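Local atomic coordinates of aspartate--tRNA(Asp/Asn) ligase (Thermus thermophilus, PDB entry 1N9W), a protein that attaches L-aspartate to both tRNA(Asp) and tRNA(Asn), first activating it with ATP as Asp-AMP and then transferring it to the tRNA acceptor end. Residues Gln32-Arg37 with Val43-Gly48. Sequence-based numbering, arbitrary orientation.
Sequences QFLLLR and VQVVTG
With Phe33 CG anti to its own carbonyl carbon (chi1 -72°) and the Gln44 chain fully extended (chi1 -177°), ring and amide meet diagonally across the two strands. Phe33 CD1 lies 3.7 Å from Gln44 CD, and the ring and amide planes are inclined at 55°, neither stacked flat nor perpendicular. The same side of the ring also meets Val46, which runs alongside the phenyl group and points the same way, its CG2 3.9 Å from Phe33 CE1. Gln44 and Val46 thus line one side of the ring on a face that Leu35 shares. Strands 31-38 and 41-47 form an antiparallel beta hairpin of the OB-fold anticodon-binding domain; strand 15-28 flanks it beyond the first and strand 75-79 beyond the second. Gln44 is a tRNA-interaction site, and its side chain lies close to those of Glu76 and Asn68, two further such sites. Cutting Gln44 back to an alanine takes away the amide, which would probably leave the CD1 side of the Phe33 ring without its neighbour and the ring freer to turn. Six backbone hydrogen bonds join Gln32 with Thr47, Leu34 with Val45 and Leu36 with Val43, two to each pair. The bond from Thr47 N to Gln32 O is nearly straight at 2.9 Å. On the other face, buried Leu34, Leu36, Val43 and Val45 build an apolar layer: Leu36 CB sits 4.1 Å from Val45 CG2, and both residues also pack on Val61 of strand 58-67. Farther along, Leu34 CD1 reaches Thr47 CG2 at 4.0 Å. Gln32 stretches its extended chain past Gly48, OE1 coming 3.1 Å from Gly48 CA, while Asp27 accepts a hydrogen bond from its NE2 and Leu50 N donates one to OE1, fixing the amide's rotation.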
ATOM      1  N   GLN B  32     -14.810 -39.735 -14.362  1.00 29.11           N
ATOM      2  CA  GLN B  32     -13.567 -39.202 -13.837  1.00 26.54           C
ATOM      3  C   GLN B  32     -13.914 -38.065 -12.898  1.00 25.82           C
ATOM      4  O   GLN B  32     -14.762 -37.224 -13.196  1.00 26.12           O
ATOM      5  CB  GLN B  32     -12.673 -38.725 -14.988  1.00 24.34           C
ATOM      6  CG  GLN B  32     -12.282 -39.864 -15.925  1.00 23.76           C
ATOM      7  CD  GLN B  32     -11.751 -39.403 -17.278  1.00 26.06           C
ATOM      8  OE1 GLN B  32     -12.335 -38.537 -17.933  1.00 24.25           O
ATOM      9  NE2 GLN B  32     -10.653 -40.010 -17.716  1.00 25.04           N
ATOM     10  N   PHE B  33     -13.271 -38.062 -11.742  1.00 25.90           N
ATOM     11  CA  PHE B  33     -13.515 -37.044 -10.748  1.00 27.43           C
ATOM     12  C   PHE B  33     -12.335 -36.094 -10.714  1.00 28.38           C
ATOM     13  O   PHE B  33     -11.180 -36.519 -10.636  1.00 29.34           O
ATOM     14  CB  PHE B  33     -13.718 -37.696  -9.373  1.00 28.06           C
ATOM     15  CG  PHE B  33     -15.025 -38.421  -9.236  1.00 31.17           C
ATOM     16  CD1 PHE B  33     -16.195 -37.720  -8.950  1.00 31.42           C
ATOM     17  CD2 PHE B  33     -15.097 -39.806  -9.402  1.00 32.50           C
ATOM     18  CE1 PHE B  33     -17.413 -38.376  -8.825  1.00 33.05           C
ATOM     19  CE2 PHE B  33     -16.314 -40.476  -9.279  1.00 35.03           C
ATOM     20  CZ  PHE B  33     -17.483 -39.757  -8.989  1.00 34.07           C
ATOM     21  N   LEU B  34     -12.628 -34.802 -10.803  1.00 28.74           N
ATOM     22  CA  LEU B  34     -11.590 -33.784 -10.770  1.00 27.59           C
ATOM     23  C   LEU B  34     -11.933 -32.831  -9.656  1.00 27.07           C
ATOM     24  O   LEU B  34     -13.098 -32.669  -9.291  1.00 30.66           O
ATOM     25  CB  LEU B  34     -11.548 -33.009 -12.086  1.00 25.41           C
ATOM     26  CG  LEU B  34     -11.422 -33.826 -13.369  1.00 28.13           C
ATOM     27  CD1 LEU B  34     -11.522 -32.883 -14.550  1.00 26.86           C
ATOM     28  CD2 LEU B  34     -10.106 -34.590 -13.384  1.00 27.22           C
ATOM     29  N   LEU B  35     -10.915 -32.214  -9.097  1.00 25.21           N
ATOM     30  CA  LEU B  35     -11.128 -31.240  -8.056  1.00 25.34           C
ATOM     31  C   LEU B  35     -10.510 -29.993  -8.672  1.00 23.47           C
ATOM     32  O   LEU B  35      -9.315 -29.981  -8.953  1.00 23.05           O
ATOM     33  CB  LEU B  35     -10.374 -31.639  -6.793  1.00 27.05           C
ATOM     34  CG  LEU B  35     -10.944 -30.960  -5.565  1.00 32.34           C
ATOM     35  CD1 LEU B  35     -12.241 -31.659  -5.165  1.00 31.80           C
ATOM     36  CD2 LEU B  35      -9.930 -31.001  -4.425  1.00 33.50           C
ATOM     37  N   LEU B  36     -11.322 -28.971  -8.928  1.00 20.90           N
ATOM     38  CA  LEU B  36     -10.826 -27.736  -9.529  1.00 19.96           C
ATOM     39  C   LEU B  36     -10.780 -26.662  -8.473  1.00 19.16           C
ATOM     40  O   LEU B  36     -11.734 -26.511  -7.710  1.00 21.10           O
ATOM     41  CB  LEU B  36     -11.747 -27.275 -10.674  1.00 17.80           C
ATOM     42  CG  LEU B  36     -11.364 -25.995 -11.436  1.00 18.63           C
ATOM     43  CD1 LEU B  36     -11.925 -26.036 -12.872  1.00 18.17           C
ATOM     44  CD2 LEU B  36     -11.871 -24.757 -10.695  1.00 19.31           C
ATOM     45  N   ARG B  37      -9.684 -25.917  -8.388  1.00 20.86           N
ATOM     46  CA  ARG B  37      -9.684 -24.852  -7.397  1.00 20.60           C
ATOM     47  C   ARG B  37      -9.365 -23.499  -7.994  1.00 19.46           C
ATOM     48  O   ARG B  37      -8.459 -23.362  -8.818  1.00 19.13           O
ATOM     49  CB  ARG B  37      -8.712 -25.133  -6.249  1.00 21.97           C
ATOM     50  CG  ARG B  37      -7.294 -24.975  -6.622  1.00 20.90           C
ATOM     51  CD  ARG B  37      -6.344 -24.545  -5.503  1.00 21.33           C
ATOM     52  NE  ARG B  37      -5.170 -24.168  -6.299  1.00 20.90           N
ATOM     53  CZ  ARG B  37      -4.234 -25.014  -6.714  1.00 18.08           C
ATOM     54  NH1 ARG B  37      -4.262 -26.300  -6.362  1.00 14.85           N
ATOM     55  NH2 ARG B  37      -3.376 -24.606  -7.630  1.00 18.78           N
ATOM     56  N   VAL B  43     -13.846 -27.147  -6.088  1.00 17.65           N
ATOM     57  CA  VAL B  43     -15.100 -27.758  -6.476  1.00 17.46           C
ATOM     58  C   VAL B  43     -14.851 -29.063  -7.236  1.00 17.69           C
ATOM     59  O   VAL B  43     -13.894 -29.179  -8.015  1.00 18.49           O
ATOM     60  CB  VAL B  43     -15.955 -26.805  -7.354  1.00 17.88           C
ATOM     61  CG1 VAL B  43     -15.263 -26.540  -8.702  1.00 17.46           C
ATOM     62  CG2 VAL B  43     -17.332 -27.404  -7.565  1.00 18.24           C
ATOM     63  N   GLN B  44     -15.710 -30.049  -6.988  1.00 16.54           N
ATOM     64  CA  GLN B  44     -15.615 -31.337  -7.651  1.00 15.90           C
ATOM     65  C   GLN B  44     -16.215 -31.176  -9.042  1.00 17.55           C
ATOM     66  O   GLN B  44     -17.259 -30.538  -9.219  1.00 16.37           O
ATOM     67  CB  GLN B  44     -16.394 -32.424  -6.872  1.00 18.53           C
ATOM     68  CG  GLN B  44     -16.271 -33.841  -7.480  1.00 17.51           C
ATOM     69  CD  GLN B  44     -16.878 -34.954  -6.618  1.00 24.82           C
ATOM     70  OE1 GLN B  44     -18.082 -35.256  -6.701  1.00 22.07           O
ATOM     71  NE2 GLN B  44     -16.039 -35.572  -5.784  1.00 23.03           N
ATOM     72  N   VAL B  45     -15.534 -31.725 -10.035  1.00 17.60           N
ATOM     73  CA  VAL B  45     -16.008 -31.649 -11.409  1.00 18.88           C
ATOM     74  C   VAL B  45     -16.102 -33.094 -11.837  1.00 20.26           C
ATOM     75  O   VAL B  45     -15.201 -33.888 -11.563  1.00 20.38           O
ATOM     76  CB  VAL B  45     -15.015 -30.872 -12.314  1.00 19.42           C
ATOM     77  CG1 VAL B  45     -15.398 -31.020 -13.775  1.00 18.95           C
ATOM     78  CG2 VAL B  45     -15.026 -29.399 -11.936  1.00 19.27           C
ATOM     79  N   VAL B  46     -17.213 -33.449 -12.473  1.00 19.84           N
ATOM     80  CA  VAL B  46     -17.400 -34.810 -12.927  1.00 20.10           C
ATOM     81  C   VAL B  46     -17.405 -34.863 -14.443  1.00 20.10           C
ATOM     82  O   VAL B  46     -18.159 -34.150 -15.108  1.00 18.79           O
ATOM     83  CB  VAL B  46     -18.732 -35.423 -12.384  1.00 21.49           C
ATOM     84  CG1 VAL B  46     -18.850 -36.876 -12.827  1.00 19.15           C
ATOM     85  CG2 VAL B  46     -18.773 -35.343 -10.864  1.00 21.89           C
ATOM     86  N   THR B  47     -16.542 -35.706 -14.989  1.00 20.93           N
ATOM     87  CA  THR B  47     -16.453 -35.876 -16.419  1.00 20.33           C
ATOM     88  C   THR B  47     -16.200 -37.368 -16.674  1.00 22.36           C
ATOM     89  O   THR B  47     -16.499 -38.195 -15.807  1.00 20.80           O
ATOM     90  CB  THR B  47     -15.310 -34.968 -16.991  1.00 22.39           C
ATOM     91  OG1 THR B  47     -15.328 -35.014 -18.427  1.00 22.98           O
ATOM     92  CG2 THR B  47     -13.947 -35.405 -16.480  1.00 18.30           C
ATOM     93  N   GLY B  48     -15.678 -37.716 -17.854  1.00 22.75           N
ATOM     94  CA  GLY B  48     -15.422 -39.114 -18.174  1.00 24.22           C
ATOM     95  C   GLY B  48     -14.871 -39.281 -19.582  1.00 26.63           C
ATOM     96  O   GLY B  48     -15.072 -38.418 -20.435  1.00 27.75           O
TER